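Side-chain contacts in caspase (Drosophila melanogaster, PDB 3SIR), which acts as a cysteine endopeptidase, an effector caspase of the fly cell-death cascade that cleaves baculovirus p35 and lamin DmO in vitro: residues A[99-104]-A[136-141]; A[47-52]-A[90-95]. The protein carries 1 engineered substitution. All blocks are in the same frame, centred on the assembly; numbering follows the deposited sequence.

From the N terminus, the chain first runs through strand 19-28 and reaches helix 45-55, where contact 2 opens. After 37 intervening residues, including strand 59-65 and helix 68-79, contact 2 closes as strand 86-95 packs against that helix. Contact 1 opens only afterwards, in the loop 99-104, and closes 31 residues later at the end of strand 131-138. The two contacts are thus in series, neither nested nor crossed. They meet in the central sheet, where strands 86-95 and 131-138 are neighbours and Gln-136 probably bonds to Ile-93 and Ser-95. Contact 2 ties a helix to the sheet, and contact 1 sets loop 99-104 against the end of strand 131-138 and the turn after it, at the probable active site.

Contact 1: residues A[99-104]-A[136-141]; sequences MGYIYA and QACQGD
Cys-138, the probable catalytic nucleophile at the end of strand 131-138, meets Tyr-101 from the loop after strand 86-95, sulfur against ring edge. SG of Cys-138 lies 3.8 Å from CE2 of Tyr-101 and 5.1 Å from the ring centroid. At 86° off the ring normal, the sulfur sits almost exactly in the ring plane and touches the rim, not the pi face. CG of Tyr-101 stands beside its own backbone N and anti to the carbonyl carbon (chi1 -50°), a turn that swings the ring across to the cysteine. The ring is well held from outside the two segments: it stacks with His-28 and His-30, and its OH is hydrogen-bonded to the backbone of His-28 and of His-96, the other probable catalytic residue.

Toward solvent the contact is looser. Tyr-103 leaves the backbone on the side of 136-141, yet its OH stays 4.4 Å from OD1 of Asp-141, and no hydrogen bond bridges the two partly exposed residues. The ring of Tyr-103 has an edge-to-face partner in Tyr-68.

The carboxylate of Asp-141 is instead engaged within its own segment. Its OD2 accepts the amide of Cys-138, N to OD2 3.1 Å with an N-H...O angle of 142°, approached on the anti side and slightly out of the carboxylate plane. The backbone turns back as well, Asp-141 N reaching Cys-138 O at 3.0 Å.

The sequence QACQG is the caspase version of the cysteine-site motif. In caspases the amide of the catalytic cysteine usually belongs to the oxyanion hole; here it is occupied by a carboxylate, while the thiol has a sulfur-aromatic contact with the tyrosine edge and Cys-138 also touches Val-179. A substrate oxyanion would probably have to displace Asp-141 from that amide.

Contact 2: residues A[47-52]-A[90-95]; sequences ENLTRV and LVAILS
Segment 47-52 of helix 45-55 lies over the sheet at segment 90-95 of strand 86-95, and the backbones come nearest at Leu-49 and Ala-92, whose CA atoms are 9.0 Å apart. That spacing is bridged by side chains alone, without a hydrogen bond between the segments. Leu-49 alone makes the contact from segment 47-52. It projects onto the strand, and one branch, CD1, does the touching: CD1 of Leu-49 rests on the methyl of Ala-92, 3.8 Å from CB of that alanine.

Two residues further along, Leu-94 points the same way off the strand and meets the same CD1 of Leu-49, its own CD1 being 4.2 Å from that methyl. In Leu-94 this branch is anti to CA (chi2 -173°), so the side chain is extended to the helix and ends methyl against methyl.

All three touching residues are buried. Leu-49 also packs on Ile-25 of strand 19-28 and on Met-195 of helix 193-205, while Leu-94 leans on Gln-136 of the next strand. Helix 45-55 connects the parallel neighbours 19-28 and 59-65 in a beta-alpha-beta crossover, and the contact is the apolar helix-on-sheet interface characteristic of the alpha/beta caspase fold.

Contact 1: residues A[99-104]-A[136-141]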
loop_
_atom_site.group_PDB
_atom_site.type_symbol
_atom_site.label_atom_id
_atom_site.label_comp_id
_atom_site.label_asym_id
_atom_site.label_seq_id
_atom_site.Cartn_x
_atom_site.Cartn_y
_atom_site.Cartn_z
ATOM N N MET A 99 -22.113 -6.715 -13.157
ATOM C CA MET A 99 -21.947 -6.728 -14.604
ATOM C C MET A 99 -20.693 -5.954 -14.998
ATOM O O MET A 99 -20.230 -5.080 -14.262
ATOM C CB MET A 99 -23.182 -6.153 -15.304
ATOM C CG MET A 99 -24.127 -5.361 -14.408
ATOM S SD MET A 99 -25.440 -4.503 -15.315
ATOM C CE MET A 99 -26.687 -5.789 -15.387
ATOM N N GLY A 100 -20.092 -6.348 -16.114
ATOM C CA GLY A 100 -18.826 -5.769 -16.537
ATOM C C GLY A 100 -18.979 -4.516 -17.380
ATOM O O GLY A 100 -20.046 -3.906 -17.427
ATOM N N TYR A 101 -17.904 -4.141 -18.061
ATOM C CA TYR A 101 -17.901 -2.941 -18.889
ATOM C C TYR A 101 -17.172 -3.207 -20.201
ATOM O O TYR A 101 -16.527 -4.240 -20.370
ATOM C CB TYR A 101 -17.206 -1.794 -18.153
ATOM C CG TYR A 101 -17.705 -1.567 -16.747
ATOM C CD1 TYR A 101 -18.439 -0.432 -16.426
ATOM C CD2 TYR A 101 -17.428 -2.477 -15.734
ATOM C CE1 TYR A 101 -18.830 -0.182 -15.114
ATOM C CE2 TYR A 101 -17.769 -2.208 -14.416
ATOM C CZ TYR A 101 -18.497 -1.078 -14.120
ATOM O OH TYR A 101 -18.956 -0.885 -12.842
ATOM N N ILE A 102 -17.208 -2.227 -21.093
ATOM C CA ILE A 102 -16.377 -2.235 -22.292
ATOM C C ILE A 102 -15.600 -0.919 -22.315
ATOM O O ILE A 102 -16.061 0.087 -21.776
ATOM C CB ILE A 102 -17.249 -2.352 -23.577
ATOM C CG1 ILE A 102 -17.688 -3.801 -23.809
ATOM C CG2 ILE A 102 -16.495 -1.851 -24.793
ATOM C CD1 ILE A 102 -18.297 -4.478 -22.588
ATOM N N TYR A 103 -14.391 -0.940 -22.863
ATOM C CA TYR A 103 -13.587 0.272 -22.942
ATOM C C TYR A 103 -12.949 0.450 -24.323
ATOM O O TYR A 103 -12.508 -0.515 -24.945
ATOM C CB TYR A 103 -12.514 0.284 -21.848
ATOM C CG TYR A 103 -13.002 -0.049 -20.452
ATOM C CD1 TYR A 103 -13.136 0.951 -19.494
ATOM C CD2 TYR A 103 -13.029 -1.368 -20.012
ATOM C CE1 TYR A 103 -13.378 0.646 -18.157
ATOM C CE2 TYR A 103 -13.324 -1.686 -18.691
ATOM C CZ TYR A 103 -13.498 -0.675 -17.769
ATOM O OH TYR A 103 -13.842 -0.987 -16.473
ATOM N N ALA A 104 -12.906 1.690 -24.799
ATOM C CA ALA A 104 -12.374 1.986 -26.122
ATOM C C ALA A 104 -10.854 1.859 -26.162
ATOM O O ALA A 104 -10.193 1.781 -25.121
ATOM C CB ALA A 104 -12.802 3.375 -26.551
ATOM N N GLN A 136 -12.331 1.109 -6.613
ATOM C CA GLN A 136 -13.160 -0.087 -6.703
ATOM C C GLN A 136 -13.184 -0.611 -8.135
ATOM O O GLN A 136 -13.629 0.081 -9.052
ATOM C CB GLN A 136 -14.584 0.229 -6.246
ATOM C CG GLN A 136 -15.112 -0.664 -5.134
ATOM C CD GLN A 136 -16.486 -0.230 -4.663
ATOM O OE1 GLN A 136 -17.353 0.095 -5.473
ATOM N NE2 GLN A 136 -16.658 -0.127 -3.351
ATOM N N ALA A 137 -12.673 -1.822 -8.334
ATOM C CA ALA A 137 -12.543 -2.378 -9.677
ATOM C C ALA A 137 -13.224 -3.736 -9.761
ATOM O O ALA A 137 -13.859 -4.177 -8.805
ATOM C CB ALA A 137 -11.076 -2.495 -10.067
ATOM N N CYS A 138 -13.102 -4.385 -10.913
ATOM C CA CYS A 138 -13.777 -5.653 -11.157
ATOM C C CYS A 138 -12.796 -6.798 -10.966
ATOM O O CYS A 138 -11.596 -6.640 -11.207
ATOM C CB CYS A 138 -14.327 -5.694 -12.584
ATOM S SG CYS A 138 -16.021 -5.107 -12.767
ATOM N N GLN A 139 -13.320 -7.970 -10.618
ATOM C CA GLN A 139 -12.486 -9.152 -10.441
ATOM C C GLN A 139 -12.046 -9.710 -11.790
ATOM O O GLN A 139 -11.852 -10.917 -11.946
ATOM C CB GLN A 139 -13.213 -10.220 -9.618
ATOM C CG GLN A 139 -12.548 -10.526 -8.278
ATOM C CD GLN A 139 -13.439 -11.336 -7.349
ATOM O OE1 GLN A 139 -14.107 -12.282 -7.776
ATOM N NE2 GLN A 139 -13.458 -10.964 -6.072
ATOM N N GLY A 140 -11.909 -8.826 -12.771
ATOM C CA GLY A 140 -11.341 -9.199 -14.058
ATOM C C GLY A 140 -10.231 -8.250 -14.453
ATOM O O GLY A 140 -9.379 -8.583 -15.270
ATOM N N ASP A 141 -10.243 -7.061 -13.863
ATOM C CA ASP A 141 -9.129 -6.129 -13.990
ATOM C C ASP A 141 -7.888 -6.641 -13.264
ATOM O O ASP A 141 -7.970 -7.590 -12.486
ATOM C CB ASP A 141 -9.534 -4.749 -13.474
ATOM C CG ASP A 141 -10.728 -4.184 -14.218
ATOM O OD1 ASP A 141 -10.543 -3.690 -15.349
ATOM O OD2 ASP A 141 -11.865 -4.325 -13.723
#

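Contact 2: residues A[47-52]-A[90-95]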
loop_
_atom_site.group_PDB
_atom_site.type_symbol
_atom_site.label_atom_id
_atom_site.label_comp_id
_atom_site.label_asym_id
_atom_site.label_seq_id
_atom_site.Cartn_x
_atom_site.Cartn_y
_atom_site.Cartn_z
ATOM N N GLU A 47 -22.654 7.417 -1.517
ATOM C CA GLU A 47 -23.223 8.475 -0.693
ATOM C C GLU A 47 -22.524 8.511 0.656
ATOM O O GLU A 47 -22.066 9.564 1.100
ATOM C CB GLU A 47 -24.728 8.270 -0.509
ATOM C CG GLU A 47 -25.568 8.682 -1.716
ATOM C CD GLU A 47 -27.000 8.180 -1.626
ATOM O OE1 GLU A 47 -27.773 8.723 -0.804
ATOM O OE2 GLU A 47 -27.341 7.212 -2.345
ATOM N N ASN A 48 -22.371 7.339 1.260
ATOM C CA ASN A 48 -21.521 7.186 2.430
ATOM C C ASN A 48 -20.147 7.836 2.257
ATOM O O ASN A 48 -19.877 8.886 2.839
ATOM C CB ASN A 48 -21.381 5.706 2.780
ATOM C CG ASN A 48 -22.554 5.184 3.591
ATOM O OD1 ASN A 48 -23.182 5.924 4.350
ATOM N ND2 ASN A 48 -22.810 3.885 3.488
ATOM N N LEU A 49 -19.320 7.270 1.384
ATOM C CA LEU A 49 -18.100 7.941 0.950
ATOM C C LEU A 49 -18.250 9.458 1.020
ATOM O O LEU A 49 -17.667 10.106 1.891
ATOM C CB LEU A 49 -17.710 7.511 -0.467
ATOM C CG LEU A 49 -16.268 7.025 -0.649
ATOM C CD1 LEU A 49 -15.696 7.438 -1.997
ATOM C CD2 LEU A 49 -15.367 7.510 0.481
ATOM N N THR A 50 -19.039 10.011 0.104
ATOM C CA THR A 50 -19.407 11.426 0.126
ATOM C C THR A 50 -19.492 11.999 1.541
ATOM O O THR A 50 -18.821 12.977 1.864
ATOM C CB THR A 50 -20.740 11.667 -0.621
ATOM O OG1 THR A 50 -20.513 11.614 -2.035
ATOM C CG2 THR A 50 -21.345 13.024 -0.265
ATOM N N ARG A 51 -20.347 11.412 2.370
ATOM C CA ARG A 51 -20.602 11.940 3.705
ATOM C C ARG A 51 -19.316 11.996 4.526
ATOM O O ARG A 51 -18.942 13.043 5.059
ATOM C CB ARG A 51 -21.616 11.049 4.415
ATOM C CG ARG A 51 -22.499 11.764 5.417
ATOM C CD ARG A 51 -23.695 10.891 5.751
ATOM N NE ARG A 51 -23.952 9.933 4.677
ATOM C CZ ARG A 51 -25.037 9.933 3.908
ATOM N NH1 ARG A 51 -26.025 10.785 4.144
ATOM N NH2 ARG A 51 -25.168 9.017 2.956
ATOM N N VAL A 52 -18.656 10.849 4.648
ATOM C CA VAL A 52 -17.451 10.740 5.458
ATOM C C VAL A 52 -16.396 11.732 4.991
ATOM O O VAL A 52 -15.658 12.296 5.801
ATOM C CB VAL A 52 -16.861 9.323 5.411
ATOM C CG1 VAL A 52 -15.980 9.088 6.622
ATOM C CG2 VAL A 52 -17.969 8.291 5.363
ATOM N N LEU A 90 -8.125 13.800 -3.118
ATOM C CA LEU A 90 -8.597 12.425 -3.182
ATOM C C LEU A 90 -9.380 12.176 -4.463
ATOM O O LEU A 90 -10.274 12.948 -4.813
ATOM C CB LEU A 90 -9.456 12.097 -1.962
ATOM C CG LEU A 90 -9.809 10.615 -1.834
ATOM C CD1 LEU A 90 -9.832 10.197 -0.372
ATOM C CD2 LEU A 90 -11.136 10.326 -2.520
ATOM N N VAL A 91 -8.987 11.141 -5.198
ATOM C CA VAL A 91 -9.800 10.646 -6.299
ATOM C C VAL A 91 -10.352 9.269 -5.950
ATOM O O VAL A 91 -9.700 8.488 -5.259
ATOM C CB VAL A 91 -8.983 10.546 -7.595
ATOM C CG1 VAL A 91 -9.753 9.765 -8.649
ATOM C CG2 VAL A 91 -8.621 11.932 -8.104
ATOM N N ALA A 92 -11.595 9.009 -6.339
ATOM C CA ALA A 92 -12.269 7.789 -5.915
ATOM C C ALA A 92 -13.080 7.201 -7.060
ATOM O O ALA A 92 -14.103 7.758 -7.452
ATOM C CB ALA A 92 -13.167 8.068 -4.720
ATOM N N ILE A 93 -12.602 6.099 -7.620
ATOM C CA ILE A 93 -13.350 5.417 -8.668
ATOM C C ILE A 93 -14.092 4.206 -8.120
ATOM O O ILE A 93 -13.527 3.396 -7.386
ATOM C CB ILE A 93 -12.451 5.016 -9.852
ATOM C CG1 ILE A 93 -11.581 6.208 -10.272
ATOM C CG2 ILE A 93 -13.302 4.521 -11.018
ATOM C CD1 ILE A 93 -10.531 5.884 -11.327
ATOM N N LEU A 94 -15.400 4.182 -8.341
ATOM C CA LEU A 94 -16.236 3.097 -7.847
ATOM C C LEU A 94 -16.927 2.390 -9.005
ATOM O O LEU A 94 -17.647 3.012 -9.785
ATOM C CB LEU A 94 -17.257 3.615 -6.828
ATOM C CG LEU A 94 -16.703 4.600 -5.794
ATOM C CD1 LEU A 94 -17.742 4.933 -4.738
ATOM C CD2 LEU A 94 -15.442 4.044 -5.152
ATOM N N SER A 95 -16.566 1.129 -9.208
ATOM C CA SER A 95 -17.207 0.310 -10.226
ATOM C C SER A 95 -18.201 -0.636 -9.575
ATOM O O SER A 95 -18.075 -0.964 -8.395
ATOM C CB SER A 95 -16.170 -0.469 -11.032
ATOM O OG SER A 95 -15.651 0.332 -12.084
#